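Local coordinates for protein 3,4-dihydroxy-2-butanone 4-phosphate synthase (Candida albicans, PDB 1TKS) that catalyses the conversion of D-ribulose 5-phosphate to 3,4-dihydroxy-2-butanone 4-phosphate and formate, a step of riboflavin biosynthesis, at residues 24-29 against 194-199; 20-25 against 188-193. All coordinates share one frame; numbering follows the deposited sequence.

Contact 1: 24-29 against 194-199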
loop_
_atom_site.group_PDB
_atom_site.type_symbol
_atom_site.label_atom_id
_atom_site.label_comp_id
_atom_site.label_asym_id
_atom_site.label_seq_id
_atom_site.Cartn_x
_atom_site.Cartn_y
_atom_site.Cartn_z
ATOM N N MET B 24 -3.264 19.592 -2.931
ATOM C CA MET B 24 -1.949 19.877 -3.516
ATOM C C MET B 24 -1.210 20.722 -2.476
ATOM O O MET B 24 -1.834 21.258 -1.558
ATOM C CB MET B 24 -2.065 20.724 -4.786
ATOM C CG MET B 24 -3.262 20.486 -5.645
ATOM S SD MET B 24 -3.341 18.781 -6.266
ATOM C CE MET B 24 -2.217 18.846 -7.590
ATOM N N ASP B 25 0.108 20.832 -2.604
ATOM C CA ASP B 25 0.892 21.651 -1.678
ATOM C C ASP B 25 0.543 23.124 -1.847
ATOM O O ASP B 25 0.319 23.837 -0.870
ATOM C CB ASP B 25 2.389 21.477 -1.925
ATOM C CG ASP B 25 2.923 20.181 -1.373
ATOM O OD1 ASP B 25 2.395 19.713 -0.345
ATOM O OD2 ASP B 25 3.886 19.640 -1.955
ATOM N N ASP B 26 0.535 23.583 -3.093
ATOM C CA ASP B 26 0.190 24.964 -3.397
ATOM C C ASP B 26 -0.380 25.039 -4.808
ATOM O O ASP B 26 -0.919 24.052 -5.303
ATOM C CB ASP B 26 1.399 25.903 -3.208
ATOM C CG ASP B 26 2.629 25.487 -4.004
ATOM O OD1 ASP B 26 3.734 25.884 -3.580
ATOM O OD2 ASP B 26 2.508 24.796 -5.032
ATOM N N GLU B 27 -0.281 26.194 -5.453
ATOM C CA GLU B 27 -0.845 26.332 -6.789
ATOM C C GLU B 27 0.017 25.835 -7.948
ATOM O O GLU B 27 -0.452 25.795 -9.082
ATOM C CB GLU B 27 -1.219 27.797 -7.050
ATOM C CG GLU B 27 -2.133 28.417 -6.004
ATOM C CD GLU B 27 -2.735 29.731 -6.466
ATOM O OE1 GLU B 27 -2.170 30.356 -7.387
ATOM O OE2 GLU B 27 -3.770 30.150 -5.904
ATOM N N ASP B 28 1.258 25.440 -7.677
ATOM C CA ASP B 28 2.158 24.999 -8.747
ATOM C C ASP B 28 1.637 23.852 -9.609
ATOM O O ASP B 28 1.156 22.843 -9.099
ATOM C CB ASP B 28 3.527 24.614 -8.183
ATOM C CG ASP B 28 4.617 24.681 -9.233
ATOM O OD1 ASP B 28 5.035 25.808 -9.585
ATOM O OD2 ASP B 28 5.044 23.614 -9.719
ATOM N N ARG B 29 1.752 24.013 -10.923
ATOM C CA ARG B 29 1.285 22.999 -11.857
ATOM C C ARG B 29 1.970 21.648 -11.696
ATOM O O ARG B 29 1.389 20.618 -12.031
ATOM C CB ARG B 29 1.472 23.474 -13.301
ATOM C CG ARG B 29 0.697 24.722 -13.672
ATOM C CD ARG B 29 -0.784 24.435 -13.833
ATOM N NE ARG B 29 -1.506 25.592 -14.357
ATOM C CZ ARG B 29 -2.803 25.596 -14.644
ATOM N NH1 ARG B 29 -3.378 26.692 -15.121
ATOM N NH2 ARG B 29 -3.525 24.498 -14.461
ATOM N N ASN B 194 -5.433 23.512 -1.828
ATOM C CA ASN B 194 -4.000 23.379 -1.628
ATOM C C ASN B 194 -3.663 23.827 -0.210
ATOM O O ASN B 194 -4.410 24.595 0.402
ATOM C CB ASN B 194 -3.193 24.128 -2.714
ATOM C CG ASN B 194 -3.372 25.633 -2.677
ATOM O OD1 ASN B 194 -2.803 26.316 -1.828
ATOM N ND2 ASN B 194 -4.155 26.160 -3.614
ATOM N N ILE B 195 -2.561 23.310 0.324
ATOM C CA ILE B 195 -2.155 23.615 1.692
ATOM C C ILE B 195 -1.863 25.080 1.945
ATOM O O ILE B 195 -2.195 25.603 3.004
ATOM C CB ILE B 195 -0.938 22.768 2.101
ATOM C CG1 ILE B 195 -1.332 21.288 2.084
ATOM C CG2 ILE B 195 -0.444 23.185 3.484
ATOM C CD1 ILE B 195 -0.184 20.330 2.340
ATOM N N ASN B 196 -1.233 25.742 0.982
ATOM C CA ASN B 196 -0.933 27.157 1.130
ATOM C C ASN B 196 -2.243 27.897 1.353
ATOM O O ASN B 196 -2.353 28.775 2.210
ATOM C CB ASN B 196 -0.255 27.686 -0.131
ATOM C CG ASN B 196 1.203 27.995 0.087
ATOM O OD1 ASN B 196 2.015 27.101 0.326
ATOM N ND2 ASN B 196 1.548 29.274 0.016
ATOM N N GLN B 197 -3.238 27.519 0.563
ATOM C CA GLN B 197 -4.565 28.108 0.630
ATOM C C GLN B 197 -5.175 27.867 2.012
ATOM O O GLN B 197 -5.819 28.746 2.584
ATOM C CB GLN B 197 -5.436 27.473 -0.455
ATOM C CG GLN B 197 -6.793 28.100 -0.638
ATOM C CD GLN B 197 -7.736 27.209 -1.427
ATOM O OE1 GLN B 197 -8.822 27.634 -1.818
ATOM N NE2 GLN B 197 -7.330 25.962 -1.655
ATOM N N LEU B 198 -4.953 26.670 2.551
ATOM C CA LEU B 198 -5.483 26.304 3.859
ATOM C C LEU B 198 -4.759 27.029 4.997
ATOM O O LEU B 198 -5.386 27.449 5.970
ATOM C CB LEU B 198 -5.386 24.787 4.042
ATOM C CG LEU B 198 -6.067 24.188 5.272
ATOM C CD1 LEU B 198 -7.532 24.611 5.304
ATOM C CD2 LEU B 198 -5.946 22.668 5.232
ATOM N N VAL B 199 -3.442 27.179 4.874
ATOM C CA VAL B 199 -2.661 27.868 5.898
ATOM C C VAL B 199 -3.090 29.329 5.986
ATOM O O VAL B 199 -3.194 29.890 7.076
ATOM C CB VAL B 199 -1.143 27.796 5.596
ATOM C CG1 VAL B 199 -0.373 28.717 6.546
ATOM C CG2 VAL B 199 -0.653 26.364 5.751
HETATM O O HOH W 1 2.248 24.686 1.294
HETATM O O HOH W 2 -4.867 29.079 -3.889
#
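In N194, chi1 of 65° puts CG between the backbone N and the carbonyl carbon and against the backbone of D26. This CG lies 3.7 Å from D26 CA, and N194 CB also touches D26 O. In I195, CG1 is anti to the carbonyl carbon (chi1 -63°). Its side chain runs beside that of D25 and points the same way, with I195 CD1 3.8 Å from D25 OD1. M24 and N194 form the last parallel bridge between the two strands. N194 is then the N-cap of helix 195-203: its OD1 accepts from Q197 N at 2.7 Å, with the donor above the amide plane. The first turn is also gripped from the other segment. I195 N donates to M24 O at 2.9 Å, and N196 N donates to D25 O at 3.1 Å. A water bridges E27 OE2 and N194 ND2. Within the loop, D26 OD2 accepts from D28 N in an Asx turn. D25 OD1 is hydrogen-bonded to H145 NE2, and H145 is a predicted magnesium ligand. Backbone carbonyls of 24-29 thus satisfy two N-H groups at the helix start, and the cap takes a third. The contact fixes the helix start close to the D25–H145 pair, consistent with second-shell positioning of the metal site.

Contact 2: 20-25 against 188-193; sequences FLIVMD and HGIKII
I22 lays its side chain alongside that of I192, both pointing the same way, with I22 CD1 3.8 Å from I192 CG1. I190 meets I22 from another direction. Its side chain crosses that of I22 at about a right angle, and I190 CG2 touches I22 CG1 at 3.7 Å. CG2 of I190 is anti to its own backbone N, and it also packs on F20 O. On the other face V23, I193 and L21 pack together. CG1 of I193 lies between the backbone N and the carbonyl carbon (chi1 58°), and there it meets V23 CG2 at 3.9 Å. The I193 CD1 atom beyond it reaches L21 CD1 at 4.1 Å. K191 joins in through its CB, which packs on L21 CD2, while the end of its chain leads away. Helix 8-16 covers L21 and I193, while helix 178-188 packs on I22 and I190.

The backbones are parallel strands. I22 uses both its polar groups across the pair: I22 N donates to K191 O at 2.9 Å, and I22 O accepts from I193 N at 2.9 Å. M24 N then donates to I193 O at 3.0 Å. A water bridges F20 O and K191 N. Strand 21-24 also pairs with strand 34-38 on its other edge, which makes it an inner strand of the mixed sheet. The ladder satisfies buried backbone polar groups, while aliphatic contacts link the strands on both faces. The chemistry is that of a hydrophobic sheet core between two helices.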
loop_
_atom_site.group_PDB
_atom_site.type_symbol
_atom_site.label_atom_id
_atom_site.label_comp_id
_atom_site.label_asym_id
_atom_site.label_seq_id
_atom_site.Cartn_x
_atom_site.Cartn_y
_atom_site.Cartn_z
ATOM N N PHE B 20 -14.357 13.356 -0.516
ATOM C CA PHE B 20 -12.914 13.391 -0.646
ATOM C C PHE B 20 -12.573 14.804 -1.092
ATOM O O PHE B 20 -13.429 15.540 -1.591
ATOM C CB PHE B 20 -12.445 12.448 -1.753
ATOM C CG PHE B 20 -12.244 11.034 -1.323
ATOM C CD1 PHE B 20 -13.109 10.029 -1.744
ATOM C CD2 PHE B 20 -11.158 10.693 -0.524
ATOM C CE1 PHE B 20 -12.885 8.701 -1.381
ATOM C CE2 PHE B 20 -10.930 9.370 -0.158
ATOM C CZ PHE B 20 -11.796 8.372 -0.586
ATOM N N LEU B 21 -11.317 15.170 -0.897
ATOM C CA LEU B 21 -10.796 16.445 -1.352
ATOM C C LEU B 21 -9.455 16.096 -1.977
ATOM O O LEU B 21 -8.738 15.232 -1.474
ATOM C CB LEU B 21 -10.582 17.427 -0.195
ATOM C CG LEU B 21 -11.822 18.112 0.375
ATOM C CD1 LEU B 21 -11.415 19.013 1.535
ATOM C CD2 LEU B 21 -12.509 18.930 -0.709
ATOM N N ILE B 22 -9.146 16.723 -3.105
ATOM C CA ILE B 22 -7.862 16.517 -3.753
ATOM C C ILE B 22 -7.031 17.636 -3.150
ATOM O O ILE B 22 -7.431 18.801 -3.185
ATOM C CB ILE B 22 -7.957 16.686 -5.278
ATOM C CG1 ILE B 22 -8.826 15.571 -5.859
ATOM C CG2 ILE B 22 -6.560 16.648 -5.899
ATOM C CD1 ILE B 22 -9.238 15.786 -7.307
ATOM N N VAL B 23 -5.889 17.280 -2.579
ATOM C CA VAL B 23 -5.036 18.260 -1.927
ATOM C C VAL B 23 -3.643 18.372 -2.546
ATOM O O VAL B 23 -2.938 17.375 -2.675
ATOM C CB VAL B 23 -4.904 17.910 -0.423
ATOM C CG1 VAL B 23 -4.020 18.911 0.280
ATOM C CG2 VAL B 23 -6.289 17.880 0.223
ATOM N N MET B 24 -3.264 19.592 -2.931
ATOM C CA MET B 24 -1.949 19.877 -3.516
ATOM C C MET B 24 -1.210 20.722 -2.476
ATOM O O MET B 24 -1.834 21.258 -1.558
ATOM C CB MET B 24 -2.065 20.724 -4.786
ATOM C CG MET B 24 -3.262 20.486 -5.645
ATOM S SD MET B 24 -3.341 18.781 -6.266
ATOM C CE MET B 24 -2.217 18.846 -7.590
ATOM N N ASP B 25 0.108 20.832 -2.604
ATOM C CA ASP B 25 0.892 21.651 -1.678
ATOM C C ASP B 25 0.543 23.124 -1.847
ATOM O O ASP B 25 0.319 23.837 -0.870
ATOM C CB ASP B 25 2.389 21.477 -1.925
ATOM C CG ASP B 25 2.923 20.181 -1.373
ATOM O OD1 ASP B 25 2.395 19.713 -0.345
ATOM O OD2 ASP B 25 3.886 19.640 -1.955
ATOM N N HIS B 188 -15.020 13.056 -11.361
ATOM C CA HIS B 188 -15.625 12.448 -10.183
ATOM C C HIS B 188 -16.345 13.411 -9.246
ATOM O O HIS B 188 -16.876 12.994 -8.217
ATOM C CB HIS B 188 -14.549 11.682 -9.411
ATOM C CG HIS B 188 -13.891 10.608 -10.217
ATOM N ND1 HIS B 188 -14.521 9.424 -10.530
ATOM C CD2 HIS B 188 -12.675 10.559 -10.810
ATOM C CE1 HIS B 188 -13.722 8.691 -11.283
ATOM N NE2 HIS B 188 -12.597 9.356 -11.469
ATOM N N GLY B 189 -16.364 14.688 -9.604
ATOM C CA GLY B 189 -17.028 15.672 -8.771
ATOM C C GLY B 189 -16.360 15.847 -7.422
ATOM O O GLY B 189 -17.023 15.883 -6.384
ATOM N N ILE B 190 -15.036 15.950 -7.440
ATOM C CA ILE B 190 -14.263 16.131 -6.219
ATOM C C ILE B 190 -13.590 17.498 -6.233
ATOM O O ILE B 190 -12.936 17.872 -7.208
ATOM C CB ILE B 190 -13.189 15.032 -6.074
ATOM C CG1 ILE B 190 -13.870 13.663 -5.999
ATOM C CG2 ILE B 190 -12.345 15.277 -4.821
ATOM C CD1 ILE B 190 -12.897 12.485 -5.980
ATOM N N LYS B 191 -13.773 18.240 -5.144
ATOM C CA LYS B 191 -13.203 19.574 -4.995
ATOM C C LYS B 191 -11.703 19.503 -4.741
ATOM O O LYS B 191 -11.206 18.546 -4.147
ATOM C CB LYS B 191 -13.896 20.305 -3.842
ATOM C CG LYS B 191 -15.328 20.740 -4.154
ATOM C CD LYS B 191 -16.088 21.060 -2.874
ATOM C CE LYS B 191 -17.346 21.871 -3.150
ATOM N NZ LYS B 191 -18.225 21.235 -4.172
ATOM N N ILE B 192 -10.990 20.535 -5.181
ATOM C CA ILE B 192 -9.537 20.592 -5.039
ATOM C C ILE B 192 -9.106 21.808 -4.229
ATOM O O ILE B 192 -9.637 22.900 -4.412
ATOM C CB ILE B 192 -8.861 20.681 -6.427
ATOM C CG1 ILE B 192 -9.376 19.555 -7.327
ATOM C CG2 ILE B 192 -7.342 20.615 -6.281
ATOM C CD1 ILE B 192 -8.933 19.685 -8.765
ATOM N N ILE B 193 -8.152 21.611 -3.325
ATOM C CA ILE B 193 -7.627 22.705 -2.508
ATOM C C ILE B 193 -6.115 22.533 -2.407
ATOM O O ILE B 193 -5.569 21.531 -2.869
ATOM C CB ILE B 193 -8.188 22.686 -1.055
ATOM C CG1 ILE B 193 -7.864 21.349 -0.379
ATOM C CG2 ILE B 193 -9.691 22.923 -1.059
ATOM C CD1 ILE B 193 -8.025 21.370 1.131
HETATM O O HOH W 3 -15.169 17.255 -2.845
#

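Contacts 1 and 2 are neighbours, with centres about 11 Å apart, and they share M24 and D25. Contact 2 comes first along both segments. It pairs strand 21-24 with strand 191-194, the latter an outermost strand of the mixed sheet within this chain. Contact 1 continues from there, where the first strand runs into a loop and the second passes straight into helix 195-203. The two contacts touch directly, I195 CG1 lying 4.0 Å from V23 CG1. More than 160 residues separate the paired segments, so together they tie the C-terminal part of the chain to its N-terminal part, close to H145 of the predicted metal site.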